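Side-chain contacts in dihydrodipicolinate synthase (Oceanobacillus iheyensis HTE831, PDB 3D0C), which probably catalyses the condensation of pyruvate with aspartate semialdehyde that gives 4-hydroxy-tetrahydrodipicolinate, a step in lysine biosynthesis: residues G6-R11 / A107-I112; S101-G106 / E134-P139; D152-L157 / T177-A182; N217-K222 / E269-R274; V261-E266 / L291-L296. The protein carries 1 engineered substitution. All coordinates share one frame; numbering follows the deposited sequence.

All five contacts join parts of one TIM-barrel chain, and none has a hydrogen bond across its two segments. Interactions 1 and 2 touch each other. They share the part of the barrel around strand 109-112 and P139. Interaction 1 mixes an aromatic edge, a thiol and a loose charge pair, while interaction 2 is almost all aliphatic packing round one isoleucine. Interaction 3 joins two neighbouring barrel helices and grades from buried valine and isoleucine to exposed lysine and alanine. Interactions 4 and 5 both use helix 260-270, with centres 11 Å apart. Interaction 4 reaches the chain surface through leucines. Interaction 5 is buried and turns on one leucine.

Interaction 1 of 5, residues G6-R11 / A107-I112; sequences GEFSKR and ADCVMI
The F8 ring meets C109 at its edge, while the carbonyl O of D108 approaches the ring obliquely. F8 CZ lies 3.7 Å from C109 CB and 3.6 Å from D108 O. The ring also lies against one face of the R11 guanidinium. There F8 CE1 sits 3.5 Å above the guanidinium plane, lying nearer the border of the group than its centre. At the edge of the same guanidinium is the D108 carboxylate. The two planes, guanidinium and carboxylate, are 62° apart. R11 NH1 is 4.1 Å from D108 OD1, beyond a salt bridge. R11 NH1 is hydrogen-bonded to T83 OG1 and D108 OD2 to V84 N, so each group is held by strand 83-88.

In the TIM barrel, the short N-terminal helix 5-9 is thus laid against the start of strand 109-112. F8 reaches the strand because its CG is anti to the backbone N (chi1 -170°), and P139 packs against the same ring. The C109 thiol makes a sulfur-aromatic contact. C109 SG is 5.2 Å from the F8 ring centroid and 78° off the ring normal, at the edge. The C109 side chain is about 7 Å from that of K167, the predicted Schiff-base lysine.

Interaction 2 of 5, residues S101-G106 / E134-P139; sequences SAIDSG and EALDAP
I103 projects from helix 92-104 toward A138, and its long branch crosses the L136 side chain at an oblique angle. The contact belongs to the outer layer of the TIM barrel. It joins the last turn of this helix to the loop that leads from helix 122-135 into strand 140-144.

The two branches of I103 do different work. CG1 is anti to the carbonyl carbon (chi1 -65°) and, with chi2 extended, CD1 touches both the CB of L136 and that of A138. I103 CG2, anti to the backbone N, packs 3.8 Å from D137 O. D137 is the centre of an inverse gamma turn, closed by a weak bond of 3.2 Å from A138 N to L136 O. On the helix side, a Schellman motif ends helix 92-104, with G106 N bonded to I103 O at 2.7 Å. L136 also packs on V110 and I88, so it links this edge to the strands. I103 CD1 is 3.9 Å from L136 CB and only 3.4 Å from A138 CB, tighter than usual van der Waals contact.

Interaction 3 of 5, residues D152-L157 / T177-A182; sequences DVIKEL and TQVMRA. Engineered in segment 177-182: M180 (natural residue Ile).
K155 and A182 mark the closest backbone approach of two helices that run in the same direction, with their CA atoms 7.3 Å apart. These are successive helices of the TIM barrel, separated in the chain by strand 163-168.

Facing the strands, I154 and V179 cross at about a right angle and meet methyl to methyl. I154 CG2 is 4.0 Å from V179 CG2. V179 chi1, 71°, puts CG2 rather than CG1 against I154. Y168 of the strand touches both residues. At the outer rim, K155 lays its chain along A182, with K155 CE 4.1 Å from A182 CB. A bend at chi3 (61°) accompanies the return of NZ to D152 of its own helix. K155 NZ and D152 OD1 form a salt bridge at 3.2 Å, with a weak hydrogen bond.

The lysine charge is probably balanced largely by D152. What touches A182 is the lysine's CD and CE methylenes, so this contact with helix 173-182 is held by apolar packing.

Interaction 4 of 5, residues N217-K222 / E269-R274; sequences NVFPQK and EQLGLR
N217 ND2 is gripped by two carbonyls, G214 O and I18 O, while its OD1 has a weak hydrogen bond to N38 ND2. These bonds hold the amide, and it is the N217 backbone that meets the other segment. N217 O lies 3.9 Å from L273 CD1.

The next two residues share one methyl of L271. L271 CD1 is 3.4 Å from V218 CG1, closer than usual van der Waals contact. L271 CD1 is also 3.7 Å from F219 CZ and approaches that ring obliquely. V218 and F219 each cross L271 at about a right angle. V218 CG1 points there because it is anti to the backbone N (chi1 -165°). F219 starts off to one side, and only the far end of its ring arrives at the leucine. W300 of helix 287-303 meets the same ring. L271 is exposed, while V218 is buried.

F219 is the N-cap residue of helix 220-232. L271 is the first residue past helix 260-270, so the contact joins one helix start to one helix end. The N217 side chain is about 4 Å from that of T56, a predicted pyruvate-binding residue. Helix 260-270 closes in a Schellman motif, with G272 at positive phi as C-prime. L273 N bonds to M268 O, and G272 N to E269 O at 2.7 Å.

Interaction 5 of 5, residues V261-E266 / L291-L296; sequences VVIIKE and LELEEL
Segment 291-296 meets I263 and E266 of helix 260-270 through L293. Just before L293, E292 turns to L251 of helix 235-257.

L293 directs its side chain at the other helix. Its CG is anti to the backbone N (chi1 176°), and CD2 does the touching. L293 CD2 lies 3.7 Å from the carbonyl O of I263 and 4.0 Å from E266 CB. L293 CD2 is also 4.2 Å from I263 CD1, and the I263 and L293 side chains run antiparallel alongside each other. L251 and L285 pack on I263 as well. The CA atoms of I263 and L293 are 7.6 Å apart, the nearest of the two segments.

Next comes E294, which packs on Q270 one turn along helix 260-270. E294 OE2 is 6.3 Å from E266 OE1. E266 OE1 has a salt bridge to R290 NE, and its OE2 accepts a bond from L285 N. The arginine probably offsets the like charges of the two glutamates.

The three helices 235-257, 260-270 and 287-303 thus meet here, as in the C-terminal helical region of the DapA family. Between the last two, one leucine methyl meets an isoleucine and the aliphatic base of a glutamate. The L293 contact is apolar, and beside it the E266-R290 salt bridge ties the same two helices.

Interaction 1 of 5, residues G6-R11 / A107-I112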
# COMPACT_ATOMS: atom_id res chain seq x y z
N GLY A 6 -29.92 4.13 -9.08
CA GLY A 6 -29.81 4.17 -10.52
C GLY A 6 -29.46 5.56 -11.01
O GLY A 6 -28.52 5.74 -11.79
N GLU A 7 -30.21 6.56 -10.55
CA GLU A 7 -29.98 7.94 -10.96
C GLU A 7 -28.66 8.46 -10.42
O GLU A 7 -27.97 9.23 -11.09
CB GLU A 7 -31.12 8.84 -10.47
CG GLU A 7 -31.34 10.09 -11.30
CD GLU A 7 -31.81 9.78 -12.71
OE1 GLU A 7 -32.71 8.92 -12.86
OE2 GLU A 7 -31.31 10.40 -13.68
N PHE A 8 -28.31 8.03 -9.21
CA PHE A 8 -27.06 8.46 -8.59
C PHE A 8 -25.84 8.10 -9.44
O PHE A 8 -24.94 8.92 -9.61
CB PHE A 8 -26.89 7.85 -7.20
CG PHE A 8 -25.75 8.44 -6.42
CD1 PHE A 8 -25.90 9.64 -5.73
CD2 PHE A 8 -24.50 7.82 -6.41
CE1 PHE A 8 -24.83 10.22 -5.07
CE2 PHE A 8 -23.42 8.40 -5.75
CZ PHE A 8 -23.58 9.60 -5.08
N SER A 9 -25.82 6.87 -9.96
CA SER A 9 -24.70 6.42 -10.78
C SER A 9 -24.52 7.26 -12.03
O SER A 9 -23.41 7.35 -12.57
CB SER A 9 -24.88 4.95 -11.17
OG SER A 9 -25.95 4.78 -12.09
N LYS A 10 -25.59 7.89 -12.50
CA LYS A 10 -25.52 8.73 -13.69
C LYS A 10 -24.66 9.97 -13.49
O LYS A 10 -24.16 10.55 -14.45
CB LYS A 10 -26.93 9.14 -14.14
CG LYS A 10 -27.79 7.97 -14.62
CD LYS A 10 -29.19 8.44 -14.96
CE LYS A 10 -30.07 7.29 -15.42
NZ LYS A 10 -31.48 7.74 -15.59
N ARG A 11 -24.46 10.36 -12.23
CA ARG A 11 -23.65 11.53 -11.91
C ARG A 11 -22.20 11.40 -12.37
O ARG A 11 -21.50 12.40 -12.56
CB ARG A 11 -23.63 11.78 -10.40
CG ARG A 11 -24.98 12.06 -9.77
CD ARG A 11 -24.79 12.38 -8.30
NE ARG A 11 -26.04 12.69 -7.62
CZ ARG A 11 -26.12 13.34 -6.47
NH1 ARG A 11 -25.00 13.76 -5.87
NH2 ARG A 11 -27.30 13.58 -5.91
N ALA A 107 -20.61 14.39 2.68
CA ALA A 107 -20.14 13.78 1.43
C ALA A 107 -21.25 12.93 0.84
O ALA A 107 -22.01 12.29 1.57
CB ALA A 107 -18.90 12.92 1.69
N ASP A 108 -21.34 12.92 -0.48
CA ASP A 108 -22.38 12.18 -1.18
C ASP A 108 -22.09 10.72 -1.40
O ASP A 108 -23.01 9.91 -1.51
CB ASP A 108 -22.62 12.82 -2.55
CG ASP A 108 -22.90 14.30 -2.44
OD1 ASP A 108 -24.00 14.66 -1.96
OD2 ASP A 108 -22.03 15.09 -2.83
N CYS A 109 -20.81 10.38 -1.46
CA CYS A 109 -20.39 9.02 -1.77
C CYS A 109 -18.95 8.85 -1.27
O CYS A 109 -18.28 9.84 -0.96
CB CYS A 109 -20.46 8.87 -3.31
SG CYS A 109 -19.98 7.31 -4.09
N VAL A 110 -18.50 7.60 -1.16
CA VAL A 110 -17.12 7.35 -0.76
C VAL A 110 -16.43 6.56 -1.87
O VAL A 110 -17.09 5.93 -2.70
CB VAL A 110 -17.01 6.55 0.58
CG1 VAL A 110 -17.71 7.31 1.69
CG2 VAL A 110 -17.60 5.15 0.42
N MSE A 111 -15.10 6.63 -1.91
CA MSE A 111 -14.33 5.88 -2.90
C MSE A 111 -13.34 5.03 -2.13
O MSE A 111 -12.48 5.58 -1.43
CB MSE A 111 -13.53 6.79 -3.83
CG MSE A 111 -12.56 5.97 -4.68
SE MSE A 111 -11.22 6.99 -5.60
CE MSE A 111 -10.01 7.33 -4.11
N ILE A 112 -13.45 3.71 -2.27
CA ILE A 112 -12.56 2.80 -1.57
C ILE A 112 -11.29 2.59 -2.37
O ILE A 112 -11.32 2.10 -3.50
CB ILE A 112 -13.24 1.42 -1.30
CG1 ILE A 112 -14.58 1.65 -0.59
CG2 ILE A 112 -12.33 0.54 -0.44
CD1 ILE A 112 -15.36 0.37 -0.30

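Interaction 2 of 5, residues S101-G106 / E134-P139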
# COMPACT_ATOMS: atom_id res chain seq x y z
N SER A 101 -17.26 9.49 8.97
CA SER A 101 -16.87 10.87 9.19
C SER A 101 -17.16 11.78 7.99
O SER A 101 -17.74 12.86 8.15
CB SER A 101 -15.39 10.96 9.55
OG SER A 101 -14.97 12.31 9.61
N ALA A 102 -16.76 11.34 6.80
CA ALA A 102 -16.99 12.15 5.60
C ALA A 102 -18.48 12.30 5.30
O ALA A 102 -18.93 13.39 4.97
CB ALA A 102 -16.27 11.52 4.40
N ILE A 103 -19.23 11.22 5.43
CA ILE A 103 -20.67 11.24 5.18
C ILE A 103 -21.38 12.15 6.17
O ILE A 103 -22.26 12.93 5.78
CB ILE A 103 -21.27 9.82 5.26
CG1 ILE A 103 -20.69 8.96 4.14
CG2 ILE A 103 -22.80 9.86 5.16
CD1 ILE A 103 -21.08 7.49 4.23
N ASP A 104 -21.01 12.06 7.45
CA ASP A 104 -21.62 12.89 8.48
C ASP A 104 -21.35 14.36 8.15
O ASP A 104 -22.14 15.24 8.51
CB ASP A 104 -21.04 12.56 9.86
CG ASP A 104 -21.76 13.29 10.99
OD1 ASP A 104 -22.95 13.00 11.22
OD2 ASP A 104 -21.14 14.17 11.64
N SER A 105 -20.25 14.61 7.45
CA SER A 105 -19.89 15.97 7.05
C SER A 105 -20.67 16.40 5.81
O SER A 105 -20.65 17.57 5.43
CB SER A 105 -18.39 16.07 6.77
OG SER A 105 -17.64 15.88 7.96
N GLY A 106 -21.35 15.45 5.18
CA GLY A 106 -22.13 15.77 4.01
C GLY A 106 -21.69 15.17 2.69
O GLY A 106 -22.32 15.43 1.66
N GLU A 134 -21.70 -1.90 3.13
CA GLU A 134 -22.86 -2.19 3.96
C GLU A 134 -22.89 -1.39 5.26
O GLU A 134 -23.97 -1.21 5.85
CB GLU A 134 -22.87 -3.69 4.31
CG GLU A 134 -23.09 -4.60 3.10
CD GLU A 134 -23.19 -6.07 3.52
OE1 GLU A 134 -23.03 -6.36 4.73
OE2 GLU A 134 -23.43 -6.93 2.63
N ALA A 135 -21.71 -0.95 5.71
CA ALA A 135 -21.63 -0.23 6.96
C ALA A 135 -21.73 1.30 6.84
O ALA A 135 -21.80 1.99 7.88
CB ALA A 135 -20.34 -0.60 7.70
N LEU A 136 -21.80 1.79 5.61
CA LEU A 136 -21.89 3.20 5.31
C LEU A 136 -23.27 3.57 4.80
O LEU A 136 -23.85 2.89 3.97
CB LEU A 136 -20.85 3.60 4.25
CG LEU A 136 -19.39 3.37 4.67
CD1 LEU A 136 -18.40 3.78 3.56
CD2 LEU A 136 -19.10 4.18 5.94
N ASP A 137 -23.75 4.72 5.27
CA ASP A 137 -25.03 5.30 4.93
C ASP A 137 -24.94 6.23 3.71
O ASP A 137 -25.37 7.39 3.75
CB ASP A 137 -25.54 6.04 6.14
CG ASP A 137 -25.85 5.12 7.29
OD1 ASP A 137 -25.62 5.53 8.44
OD2 ASP A 137 -26.33 4.00 7.04
N ALA A 138 -24.31 5.72 2.66
CA ALA A 138 -24.13 6.42 1.40
C ALA A 138 -23.51 5.41 0.44
O ALA A 138 -22.99 4.38 0.86
CB ALA A 138 -23.22 7.63 1.57
N PRO A 139 -23.60 5.68 -0.87
CA PRO A 139 -23.04 4.76 -1.87
C PRO A 139 -21.53 4.79 -1.91
O PRO A 139 -20.89 5.72 -1.40
CB PRO A 139 -23.65 5.27 -3.18
CG PRO A 139 -23.73 6.72 -2.94
CD PRO A 139 -24.31 6.78 -1.53

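Interaction 3 of 5, residues D152-L157 / T177-A182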
# COMPACT_ATOMS: atom_id res chain seq x y z
N ASP A 152 -14.14 -10.90 -11.46
CA ASP A 152 -15.33 -11.49 -10.85
C ASP A 152 -15.61 -10.87 -9.48
O ASP A 152 -16.71 -11.01 -8.95
CB ASP A 152 -15.18 -13.01 -10.70
CG ASP A 152 -15.17 -13.74 -12.04
OD1 ASP A 152 -15.76 -13.24 -13.03
OD2 ASP A 152 -14.60 -14.84 -12.08
N VAL A 153 -14.62 -10.21 -8.90
CA VAL A 153 -14.80 -9.54 -7.61
C VAL A 153 -15.83 -8.44 -7.85
O VAL A 153 -16.76 -8.24 -7.06
CB VAL A 153 -13.50 -8.88 -7.11
CG1 VAL A 153 -13.79 -7.96 -5.91
CG2 VAL A 153 -12.49 -9.94 -6.73
N ILE A 154 -15.65 -7.73 -8.96
CA ILE A 154 -16.54 -6.65 -9.36
C ILE A 154 -17.92 -7.23 -9.68
O ILE A 154 -18.94 -6.72 -9.21
CB ILE A 154 -16.00 -5.91 -10.61
CG1 ILE A 154 -14.74 -5.12 -10.26
CG2 ILE A 154 -17.07 -4.99 -11.18
CD1 ILE A 154 -14.01 -4.54 -11.47
N LYS A 155 -17.95 -8.29 -10.48
CA LYS A 155 -19.20 -8.94 -10.88
C LYS A 155 -20.02 -9.38 -9.67
O LYS A 155 -21.24 -9.20 -9.62
CB LYS A 155 -18.90 -10.15 -11.78
CG LYS A 155 -18.27 -9.76 -13.12
CD LYS A 155 -17.74 -10.96 -13.90
CE LYS A 155 -18.83 -11.96 -14.23
NZ LYS A 155 -18.29 -13.07 -15.06
N GLU A 156 -19.33 -9.95 -8.69
CA GLU A 156 -19.95 -10.41 -7.45
C GLU A 156 -20.60 -9.27 -6.66
O GLU A 156 -21.69 -9.43 -6.11
CB GLU A 156 -18.88 -11.08 -6.58
CG GLU A 156 -19.27 -11.23 -5.12
CD GLU A 156 -19.93 -12.55 -4.83
OE1 GLU A 156 -20.91 -12.89 -5.53
OE2 GLU A 156 -19.46 -13.26 -3.91
N LEU A 157 -19.93 -8.13 -6.62
CA LEU A 157 -20.42 -6.98 -5.86
C LEU A 157 -21.40 -6.04 -6.57
O LEU A 157 -22.18 -5.35 -5.92
CB LEU A 157 -19.23 -6.15 -5.37
CG LEU A 157 -18.24 -6.88 -4.47
CD1 LEU A 157 -16.99 -6.03 -4.31
CD2 LEU A 157 -18.88 -7.16 -3.12
N THR A 177 -13.25 -4.33 -21.37
CA THR A 177 -14.38 -4.59 -22.26
C THR A 177 -15.20 -5.77 -21.72
O THR A 177 -16.42 -5.71 -21.69
CB THR A 177 -13.89 -4.91 -23.68
OG1 THR A 177 -13.11 -3.82 -24.18
CG2 THR A 177 -15.07 -5.15 -24.62
N GLN A 178 -14.52 -6.82 -21.29
CA GLN A 178 -15.21 -7.99 -20.75
C GLN A 178 -16.06 -7.69 -19.52
O GLN A 178 -17.27 -7.97 -19.50
CB GLN A 178 -14.21 -9.08 -20.40
CG GLN A 178 -13.50 -9.70 -21.59
CD GLN A 178 -12.25 -10.44 -21.17
OE1 GLN A 178 -12.14 -10.90 -20.03
NE2 GLN A 178 -11.30 -10.57 -22.09
N VAL A 179 -15.45 -7.12 -18.48
CA VAL A 179 -16.20 -6.83 -17.27
C VAL A 179 -17.41 -5.92 -17.52
O VAL A 179 -18.48 -6.14 -16.96
CB VAL A 179 -15.28 -6.22 -16.16
CG1 VAL A 179 -14.87 -4.81 -16.51
CG2 VAL A 179 -16.00 -6.25 -14.83
N MSE A 180 -17.26 -4.92 -18.38
CA MSE A 180 -18.37 -4.01 -18.66
C MSE A 180 -19.53 -4.66 -19.42
O MSE A 180 -20.69 -4.24 -19.29
CB MSE A 180 -17.88 -2.78 -19.42
CG MSE A 180 -16.95 -1.92 -18.59
SE MSE A 180 -16.65 -0.18 -19.34
CE MSE A 180 -15.62 -0.74 -20.88
N ARG A 181 -19.23 -5.68 -20.21
CA ARG A 181 -20.29 -6.36 -20.94
C ARG A 181 -20.95 -7.37 -20.01
O ARG A 181 -22.10 -7.76 -20.20
CB ARG A 181 -19.71 -7.09 -22.16
CG ARG A 181 -19.21 -6.16 -23.26
CD ARG A 181 -18.62 -6.93 -24.43
NE ARG A 181 -19.59 -7.84 -25.05
CZ ARG A 181 -20.69 -7.45 -25.68
NH1 ARG A 181 -20.98 -6.16 -25.79
NH2 ARG A 181 -21.51 -8.36 -26.21
N ALA A 182 -20.21 -7.79 -18.99
CA ALA A 182 -20.71 -8.77 -18.03
C ALA A 182 -21.70 -8.22 -17.01
O ALA A 182 -22.62 -8.92 -16.59
CB ALA A 182 -19.54 -9.42 -17.31

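Interaction 4 of 5, residues N217-K222 / E269-R274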
# COMPACT_ATOMS: atom_id res chain seq x y z
N ASN A 217 -6.57 20.19 -12.46
CA ASN A 217 -6.08 21.12 -11.42
C ASN A 217 -5.19 22.19 -12.05
O ASN A 217 -4.83 23.17 -11.39
CB ASN A 217 -5.25 20.38 -10.36
CG ASN A 217 -6.07 19.45 -9.49
OD1 ASN A 217 -6.91 19.89 -8.70
ND2 ASN A 217 -5.84 18.15 -9.64
N VAL A 218 -4.85 22.00 -13.32
CA VAL A 218 -3.96 22.93 -14.01
C VAL A 218 -4.52 23.46 -15.32
O VAL A 218 -4.53 24.67 -15.55
CB VAL A 218 -2.62 22.24 -14.31
CG1 VAL A 218 -1.57 23.27 -14.68
CG2 VAL A 218 -2.19 21.43 -13.11
N PHE A 219 -4.98 22.56 -16.18
CA PHE A 219 -5.55 22.93 -17.48
C PHE A 219 -6.88 22.22 -17.68
O PHE A 219 -7.03 21.40 -18.58
CB PHE A 219 -4.59 22.52 -18.61
CG PHE A 219 -3.38 23.41 -18.73
CD1 PHE A 219 -3.50 24.69 -19.26
CD2 PHE A 219 -2.13 22.96 -18.32
CE1 PHE A 219 -2.38 25.52 -19.37
CE2 PHE A 219 -1.01 23.78 -18.43
CZ PHE A 219 -1.14 25.06 -18.96
N PRO A 220 -7.88 22.54 -16.84
CA PRO A 220 -9.20 21.91 -16.96
C PRO A 220 -9.84 22.01 -18.35
O PRO A 220 -10.58 21.11 -18.76
CB PRO A 220 -10.02 22.62 -15.90
CG PRO A 220 -9.42 23.99 -15.89
CD PRO A 220 -7.94 23.69 -15.92
N GLN A 221 -9.57 23.10 -19.06
CA GLN A 221 -10.15 23.30 -20.40
C GLN A 221 -9.72 22.19 -21.37
O GLN A 221 -10.49 21.83 -22.26
CB GLN A 221 -9.78 24.68 -20.96
CG GLN A 221 -10.15 25.86 -20.04
CD GLN A 221 -10.07 27.23 -20.72
OE1 GLN A 221 -9.08 27.56 -21.38
NE2 GLN A 221 -11.12 28.04 -20.54
N LYS A 222 -8.51 21.67 -21.22
CA LYS A 222 -8.04 20.59 -22.09
C LYS A 222 -8.79 19.30 -21.75
O LYS A 222 -9.24 18.57 -22.64
CB LYS A 222 -6.54 20.38 -21.94
CG LYS A 222 -5.68 21.51 -22.48
CD LYS A 222 -4.20 21.20 -22.33
CE LYS A 222 -3.32 22.35 -22.80
NZ LYS A 222 -3.46 22.64 -24.25
N GLU A 269 2.40 25.83 -9.73
CA GLU A 269 3.25 26.92 -9.27
C GLU A 269 3.77 27.73 -10.45
O GLU A 269 3.74 28.95 -10.43
CB GLU A 269 4.43 26.39 -8.45
CG GLU A 269 4.07 25.94 -7.04
CD GLU A 269 3.54 27.08 -6.18
OE1 GLU A 269 4.14 28.18 -6.21
OE2 GLU A 269 2.53 26.88 -5.47
N GLN A 270 4.26 27.04 -11.48
CA GLN A 270 4.77 27.71 -12.67
C GLN A 270 3.69 28.57 -13.31
O GLN A 270 3.99 29.53 -14.02
CB GLN A 270 5.29 26.68 -13.69
CG GLN A 270 6.66 26.12 -13.37
CD GLN A 270 7.19 25.21 -14.46
OE1 GLN A 270 7.15 25.56 -15.64
NE2 GLN A 270 7.70 24.05 -14.07
N LEU A 271 2.43 28.22 -13.06
CA LEU A 271 1.31 28.98 -13.60
C LEU A 271 0.80 29.99 -12.58
O LEU A 271 -0.21 30.65 -12.80
CB LEU A 271 0.16 28.04 -14.01
CG LEU A 271 0.38 27.11 -15.21
CD1 LEU A 271 -0.95 26.45 -15.57
CD2 LEU A 271 0.90 27.89 -16.41
N GLY A 272 1.51 30.10 -11.46
CA GLY A 272 1.13 31.05 -10.44
C GLY A 272 -0.00 30.61 -9.53
O GLY A 272 -0.64 31.44 -8.88
N LEU A 273 -0.26 29.31 -9.50
CA LEU A 273 -1.32 28.77 -8.65
C LEU A 273 -0.70 28.25 -7.36
O LEU A 273 0.41 27.73 -7.37
CB LEU A 273 -2.08 27.66 -9.37
CG LEU A 273 -2.88 28.06 -10.62
CD1 LEU A 273 -3.59 26.85 -11.19
CD2 LEU A 273 -3.89 29.14 -10.26
N ARG A 274 -1.43 28.39 -6.26
CA ARG A 274 -0.96 27.96 -4.95
C ARG A 274 -1.01 26.43 -4.81
O ARG A 274 -2.08 25.84 -4.73
CB ARG A 274 -1.81 28.61 -3.87
CG ARG A 274 -1.20 28.58 -2.48
CD ARG A 274 -1.98 29.46 -1.53
NE ARG A 274 -1.34 29.54 -0.22
CZ ARG A 274 -1.82 30.25 0.80
NH1 ARG A 274 -2.94 30.94 0.66
NH2 ARG A 274 -1.18 30.26 1.96

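Interaction 5 of 5, residues V261-E266 / L291-L296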
# COMPACT_ATOMS: atom_id res chain seq x y z
N VAL A 261 2.07 13.36 -8.54
CA VAL A 261 1.58 14.59 -7.91
C VAL A 261 2.55 15.78 -8.02
O VAL A 261 2.12 16.92 -8.22
CB VAL A 261 1.25 14.37 -6.42
CG1 VAL A 261 0.77 15.68 -5.77
CG2 VAL A 261 0.17 13.32 -6.30
N VAL A 262 3.85 15.53 -7.86
CA VAL A 262 4.83 16.61 -7.93
C VAL A 262 4.78 17.32 -9.28
O VAL A 262 5.04 18.53 -9.36
CB VAL A 262 6.26 16.09 -7.63
CG1 VAL A 262 6.63 14.98 -8.58
CG2 VAL A 262 7.27 17.25 -7.72
N ILE A 263 4.44 16.59 -10.34
CA ILE A 263 4.34 17.20 -11.66
C ILE A 263 3.20 18.23 -11.66
O ILE A 263 3.34 19.33 -12.20
CB ILE A 263 4.07 16.14 -12.75
CG1 ILE A 263 5.39 15.46 -13.16
CG2 ILE A 263 3.39 16.78 -13.96
CD1 ILE A 263 6.34 16.37 -13.93
N ILE A 264 2.08 17.86 -11.05
CA ILE A 264 0.93 18.74 -10.98
C ILE A 264 1.20 19.99 -10.14
O ILE A 264 0.86 21.10 -10.56
CB ILE A 264 -0.30 18.00 -10.39
CG1 ILE A 264 -0.79 16.93 -11.37
CG2 ILE A 264 -1.42 18.98 -10.11
CD1 ILE A 264 -1.95 16.11 -10.84
N LYS A 265 1.82 19.82 -8.97
CA LYS A 265 2.11 20.96 -8.11
C LYS A 265 3.16 21.91 -8.69
O LYS A 265 3.01 23.12 -8.60
CB LYS A 265 2.54 20.49 -6.71
CG LYS A 265 1.37 19.94 -5.89
CD LYS A 265 1.74 19.65 -4.44
CE LYS A 265 0.49 19.27 -3.64
NZ LYS A 265 0.77 18.93 -2.22
N GLU A 266 4.20 21.37 -9.31
CA GLU A 266 5.20 22.25 -9.89
C GLU A 266 4.60 22.97 -11.09
O GLU A 266 4.92 24.13 -11.34
CB GLU A 266 6.45 21.46 -10.29
CG GLU A 266 7.29 21.08 -9.08
CD GLU A 266 8.76 20.90 -9.41
OE1 GLU A 266 9.26 21.59 -10.33
OE2 GLU A 266 9.43 20.10 -8.72
N LEU A 291 12.90 20.54 -16.27
CA LEU A 291 13.10 21.18 -17.57
C LEU A 291 12.07 20.67 -18.58
O LEU A 291 11.48 21.45 -19.34
CB LEU A 291 14.52 20.88 -18.07
CG LEU A 291 14.91 21.41 -19.45
CD1 LEU A 291 14.66 22.91 -19.54
CD2 LEU A 291 16.38 21.08 -19.72
N GLU A 292 11.83 19.36 -18.58
CA GLU A 292 10.86 18.78 -19.50
C GLU A 292 9.47 19.36 -19.28
O GLU A 292 8.74 19.61 -20.24
CB GLU A 292 10.81 17.26 -19.34
CG GLU A 292 11.85 16.52 -20.17
CD GLU A 292 11.49 15.06 -20.40
OE1 GLU A 292 10.35 14.79 -20.83
OE2 GLU A 292 12.35 14.19 -20.14
N LEU A 293 9.11 19.58 -18.02
CA LEU A 293 7.81 20.13 -17.70
C LEU A 293 7.72 21.58 -18.18
O LEU A 293 6.71 21.99 -18.77
CB LEU A 293 7.56 20.07 -16.19
CG LEU A 293 6.26 20.71 -15.71
CD1 LEU A 293 5.06 20.09 -16.42
CD2 LEU A 293 6.14 20.54 -14.21
N GLU A 294 8.77 22.35 -17.91
CA GLU A 294 8.80 23.75 -18.32
C GLU A 294 8.63 23.87 -19.83
O GLU A 294 7.90 24.75 -20.32
CB GLU A 294 10.11 24.41 -17.87
CG GLU A 294 10.34 24.36 -16.35
CD GLU A 294 11.66 25.00 -15.93
OE1 GLU A 294 12.57 25.12 -16.78
OE2 GLU A 294 11.79 25.37 -14.74
N GLU A 295 9.29 22.99 -20.57
CA GLU A 295 9.20 23.01 -22.03
C GLU A 295 7.79 22.65 -22.51
O GLU A 295 7.30 23.23 -23.48
CB GLU A 295 10.20 22.02 -22.63
CG GLU A 295 11.64 22.26 -22.22
CD GLU A 295 12.62 21.37 -22.97
OE1 GLU A 295 12.48 20.12 -22.89
OE2 GLU A 295 13.53 21.91 -23.63
N LEU A 296 7.15 21.70 -21.83
CA LEU A 296 5.79 21.31 -22.20
C LEU A 296 4.86 22.50 -22.02
O LEU A 296 4.01 22.77 -22.87
CB LEU A 296 5.31 20.14 -21.34
CG LEU A 296 3.81 19.78 -21.46
CD1 LEU A 296 3.45 19.52 -22.91
CD2 LEU A 296 3.51 18.56 -20.60